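Local coordinates for protein UDP-N-acetylglucosamine 2-epimerase (Methanocaldococcus jannaschii, PDB 4NES) that probably catalyses the reversible epimerisation at C-2 of UDP-N-acetylglucosamine to UDP-N-acetylmannosamine, working as a homodimer with a GT-B fold, at residues A103-A106 and S107-I111; K80-K84 and E85-V89. One frame throughout, in Å; residues are numbered along the deposited sequence.

Contact 1 of 2, residues A103-A106 and S107-I111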
# COMPACT_ATOMS: atom_id res chain seq x y z
N ALA A 103 -3.72 -3.82 -7.58
CA ALA A 103 -2.60 -4.53 -6.97
C ALA A 103 -2.91 -5.00 -5.55
O ALA A 103 -2.56 -6.12 -5.17
CB ALA A 103 -1.34 -3.66 -6.98
N LEU A 104 -3.54 -4.13 -4.77
CA LEU A 104 -3.86 -4.46 -3.39
C LEU A 104 -4.88 -5.60 -3.31
O LEU A 104 -4.73 -6.49 -2.47
CB LEU A 104 -4.37 -3.22 -2.66
CG LEU A 104 -4.62 -3.42 -1.17
CD1 LEU A 104 -3.44 -4.11 -0.49
CD2 LEU A 104 -4.89 -2.07 -0.54
N VAL A 105 -5.89 -5.59 -4.18
CA VAL A 105 -6.85 -6.69 -4.18
C VAL A 105 -6.15 -7.99 -4.54
O VAL A 105 -6.29 -9.00 -3.85
CB VAL A 105 -8.02 -6.45 -5.16
CG1 VAL A 105 -8.85 -7.72 -5.30
CG2 VAL A 105 -8.89 -5.29 -4.71
N ALA A 106 -5.39 -7.96 -5.63
CA ALA A 106 -4.72 -9.16 -6.12
C ALA A 106 -3.75 -9.74 -5.09
O ALA A 106 -3.73 -10.95 -4.86
CB ALA A 106 -4.02 -8.89 -7.44
N SER A 107 -2.97 -8.88 -4.45
CA SER A 107 -1.99 -9.32 -3.47
C SER A 107 -2.62 -10.09 -2.31
O SER A 107 -2.09 -11.11 -1.89
CB SER A 107 -1.16 -8.13 -2.96
OG SER A 107 -1.92 -7.31 -2.10
N LYS A 108 -3.75 -9.61 -1.80
CA LYS A 108 -4.40 -10.30 -0.70
C LYS A 108 -5.08 -11.60 -1.14
O LYS A 108 -5.31 -12.49 -0.33
CB LYS A 108 -5.42 -9.39 0.01
CG LYS A 108 -4.80 -8.19 0.73
CD LYS A 108 -4.00 -8.64 1.96
CE LYS A 108 -3.42 -7.45 2.73
NZ LYS A 108 -4.47 -6.66 3.45
N LEU A 109 -5.39 -11.70 -2.43
CA LEU A 109 -5.96 -12.93 -2.99
C LEU A 109 -4.87 -13.90 -3.43
O LEU A 109 -5.17 -14.98 -3.94
CB LEU A 109 -6.87 -12.62 -4.17
CG LEU A 109 -8.19 -11.90 -3.88
CD1 LEU A 109 -8.97 -11.69 -5.18
CD2 LEU A 109 -9.03 -12.68 -2.87
N LYS A 110 -3.61 -13.51 -3.24
CA LYS A 110 -2.44 -14.31 -3.62
C LYS A 110 -2.36 -14.53 -5.14
O LYS A 110 -1.92 -15.58 -5.61
CB LYS A 110 -2.36 -15.61 -2.82
CG LYS A 110 -2.43 -15.36 -1.32
CD LYS A 110 -2.14 -16.60 -0.51
CE LYS A 110 -2.45 -16.33 0.96
NZ LYS A 110 -1.83 -17.33 1.87
N ILE A 111 -2.79 -13.52 -5.88
CA ILE A 111 -2.68 -13.50 -7.34
C ILE A 111 -1.49 -12.65 -7.71
O ILE A 111 -1.38 -11.50 -7.27
CB ILE A 111 -3.95 -12.89 -7.98
CG1 ILE A 111 -5.17 -13.76 -7.68
CG2 ILE A 111 -3.76 -12.73 -9.50
CD1 ILE A 111 -6.50 -13.10 -8.05
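Ala106 and Ile111 meet on the inner side of a helix end, with Ala106 CB lying 4.0 Å from Ile111 CB. Beside this apolar touch, Ile111 N donates to Ala106 O at 2.9 Å. That bond is nearly straight at the hydrogen, 165°, although the donor stands above the carbonyl plane. Leu109 N bonds chiefly to Val105 O, 3.2 Å away, with Ala106 O as a weak second acceptor. Next to it Val105 and Leu109 run side by side in the same direction, Val105 CG1 to Leu109 CD1 4.0 Å. The torsions account for the pairing: Val105 directs CG1 opposite its own N (chi1 170°), while Leu109 has CG opposite its carbonyl carbon, near Val105 O. Both side chains also pack on Leu82 of helix 67-85, and Val90 lies against Ala106 and Ile111. This is a Schellman motif, defined by two bonds back into the last turn: the one from Ile111 N to Ala106 O, and another from Lys110 N to Ser107 O at 3.1 Å. Lys110, with its positive phi, turns the backbone out of helix 97-108 and into strand 112-116, completing a beta-alpha-beta unit of the N-terminal Rossmann-like domain. Its first side-chain bond points away from the last turn, and the residue is exposed, in contrast to the apolar side just described. The side facing the second subunit mixes polar and apolar contacts. Ser107 has its hydroxyl between the backbone N and the carbonyl carbon (chi1 72°), which folds OG back to donate to Leu104 O at 3.0 Å. This oxygen also accepts a weak bond from Lys108 N, 3.3 Å away. Lys108 NZ bonds to Asn97 OD1 and Asn132 OD1 of the second subunit, whose Leu100 packs on Leu104.

Contact 2 of 2, residues K80-K84 and E85-V89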
# COMPACT_ATOMS: atom_id res chain seq x y z
N LYS A 80 -14.73 -8.51 -6.11
CA LYS A 80 -15.86 -9.32 -6.57
C LYS A 80 -15.55 -10.00 -7.90
O LYS A 80 -15.80 -11.20 -8.08
CB LYS A 80 -17.12 -8.47 -6.70
CG LYS A 80 -17.71 -8.03 -5.38
CD LYS A 80 -18.90 -7.09 -5.63
CE LYS A 80 -19.48 -6.56 -4.33
NZ LYS A 80 -20.54 -5.55 -4.60
N VAL A 81 -14.97 -9.24 -8.83
CA VAL A 81 -14.59 -9.80 -10.12
C VAL A 81 -13.48 -10.84 -10.01
O VAL A 81 -13.59 -11.92 -10.59
CB VAL A 81 -14.17 -8.71 -11.10
CG1 VAL A 81 -13.72 -9.34 -12.41
CG2 VAL A 81 -15.31 -7.73 -11.34
N LEU A 82 -12.43 -10.53 -9.25
CA LEU A 82 -11.30 -11.45 -9.16
C LEU A 82 -11.64 -12.75 -8.43
O LEU A 82 -11.09 -13.80 -8.75
CB LEU A 82 -10.06 -10.78 -8.55
CG LEU A 82 -9.49 -9.61 -9.35
CD1 LEU A 82 -8.22 -9.10 -8.70
CD2 LEU A 82 -9.23 -9.99 -10.81
N LEU A 83 -12.55 -12.68 -7.45
CA LEU A 83 -13.04 -13.89 -6.79
C LEU A 83 -13.82 -14.80 -7.74
O LEU A 83 -13.82 -16.02 -7.57
CB LEU A 83 -13.92 -13.52 -5.59
CG LEU A 83 -13.16 -13.06 -4.35
CD1 LEU A 83 -14.12 -12.52 -3.30
CD2 LEU A 83 -12.33 -14.19 -3.77
N LYS A 84 -14.49 -14.20 -8.71
CA LYS A 84 -15.26 -14.96 -9.69
C LYS A 84 -14.37 -15.51 -10.79
O LYS A 84 -14.44 -16.70 -11.11
CB LYS A 84 -16.34 -14.09 -10.31
CG LYS A 84 -17.03 -14.76 -11.48
CD LYS A 84 -18.02 -13.82 -12.14
CE LYS A 84 -18.78 -14.53 -13.24
NZ LYS A 84 -19.83 -13.66 -13.82
N GLU A 85 -13.53 -14.65 -11.35
CA GLU A 85 -12.74 -15.01 -12.53
C GLU A 85 -11.44 -15.73 -12.23
O GLU A 85 -10.94 -16.49 -13.06
CB GLU A 85 -12.48 -13.76 -13.40
CG GLU A 85 -13.75 -13.15 -13.99
CD GLU A 85 -14.48 -14.07 -14.96
OE1 GLU A 85 -13.91 -15.10 -15.39
OE2 GLU A 85 -15.64 -13.76 -15.30
N LYS A 86 -10.89 -15.50 -11.04
CA LYS A 86 -9.67 -16.18 -10.61
C LYS A 86 -8.53 -16.23 -11.63
O LYS A 86 -8.04 -17.31 -11.98
CB LYS A 86 -10.01 -17.59 -10.09
CG LYS A 86 -11.02 -17.57 -8.94
CD LYS A 86 -11.26 -18.96 -8.37
CE LYS A 86 -11.77 -19.93 -9.43
NZ LYS A 86 -13.14 -19.59 -9.92
N PRO A 87 -8.09 -15.06 -12.13
CA PRO A 87 -6.92 -15.09 -13.01
C PRO A 87 -5.70 -15.46 -12.18
O PRO A 87 -5.75 -15.36 -10.95
CB PRO A 87 -6.80 -13.63 -13.47
CG PRO A 87 -7.36 -12.84 -12.33
CD PRO A 87 -8.51 -13.68 -11.81
N ASP A 88 -4.61 -15.88 -12.80
CA ASP A 88 -3.43 -16.09 -11.98
C ASP A 88 -2.38 -14.99 -12.15
O ASP A 88 -1.37 -14.99 -11.45
CB ASP A 88 -2.84 -17.49 -12.14
CG ASP A 88 -2.56 -17.84 -13.57
OD1 ASP A 88 -2.47 -16.94 -14.41
OD2 ASP A 88 -2.43 -19.05 -13.85
N VAL A 89 -2.62 -14.05 -13.07
CA VAL A 89 -1.83 -12.82 -13.11
C VAL A 89 -2.75 -11.63 -13.35
O VAL A 89 -3.68 -11.70 -14.16
CB VAL A 89 -0.76 -12.86 -14.22
CG1 VAL A 89 0.07 -11.58 -14.21
CG2 VAL A 89 0.15 -14.07 -14.09
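Glu85 N closes the final regular turn of helix 67-85 on Val81 O, 2.8 Å away, in a bond that is nearly linear both at the hydrogen (164°) and at the carbonyl. One residue on, Lys86 N reaches Leu82 O at 2.9 Å, but from above the carbonyl plane. Beyond this bond, the positive phi of Lys86 takes the chain out of the helix. Pro87 follows, and its ring lies crosswise to Leu82 at about a right angle, with Leu82 CD2 3.7 Å from Pro87 CG. Leu82 starts out away from the loop, but its CD2 comes back against Pro87 CG and CD. On another side of the turn, Val81 CG1 touches Glu85 CG at 4.1 Å. Glu85 bends at chi2 (-63°), and its carboxylate lies beside the extended Lys84 chain, OE2 3.8 Å from Lys84 CE. Lys86 bends at chi3 and chi4 over the helix end and gives Lys84 O a weak bond from NZ, 3.4 Å long. The Lys84 ammonium remains beyond salt-bridge distance of OE2. Glu85 instead links the helix end to Tyr58 OH of strand 58-59 by a hydrogen bond from OE2, and to Lys2, just ahead of strand 3-7, by a salt bridge through OE1. The Lys86 ammonium would partly offset the negative end of the helix; the Glu85 carboxylate would probably add to it, were it not partnered by Lys2 and Tyr58.

Overall arrangement
Followed from the N terminus, the chain first meets contact 2, where helix 67-85 ends and residues 86-88 deliver it to strand 89-93. Helix 97-108 then returns along the parallel sheet, and contact 1 turns it into strand 112-116. The two are in series, neither enclosing nor crossing the other, and each joins only neighbouring residues round a helix end. In space the centres of contact 1 and contact 2 are about 10 Å apart. Leu109 CD2 packs on Leu83 CD2 at 3.7 Å, and Ile111 CG2 lies 3.6 Å from Pro87 O. The two successive helix ends thus pack together beside central strands of the N-terminal sheet.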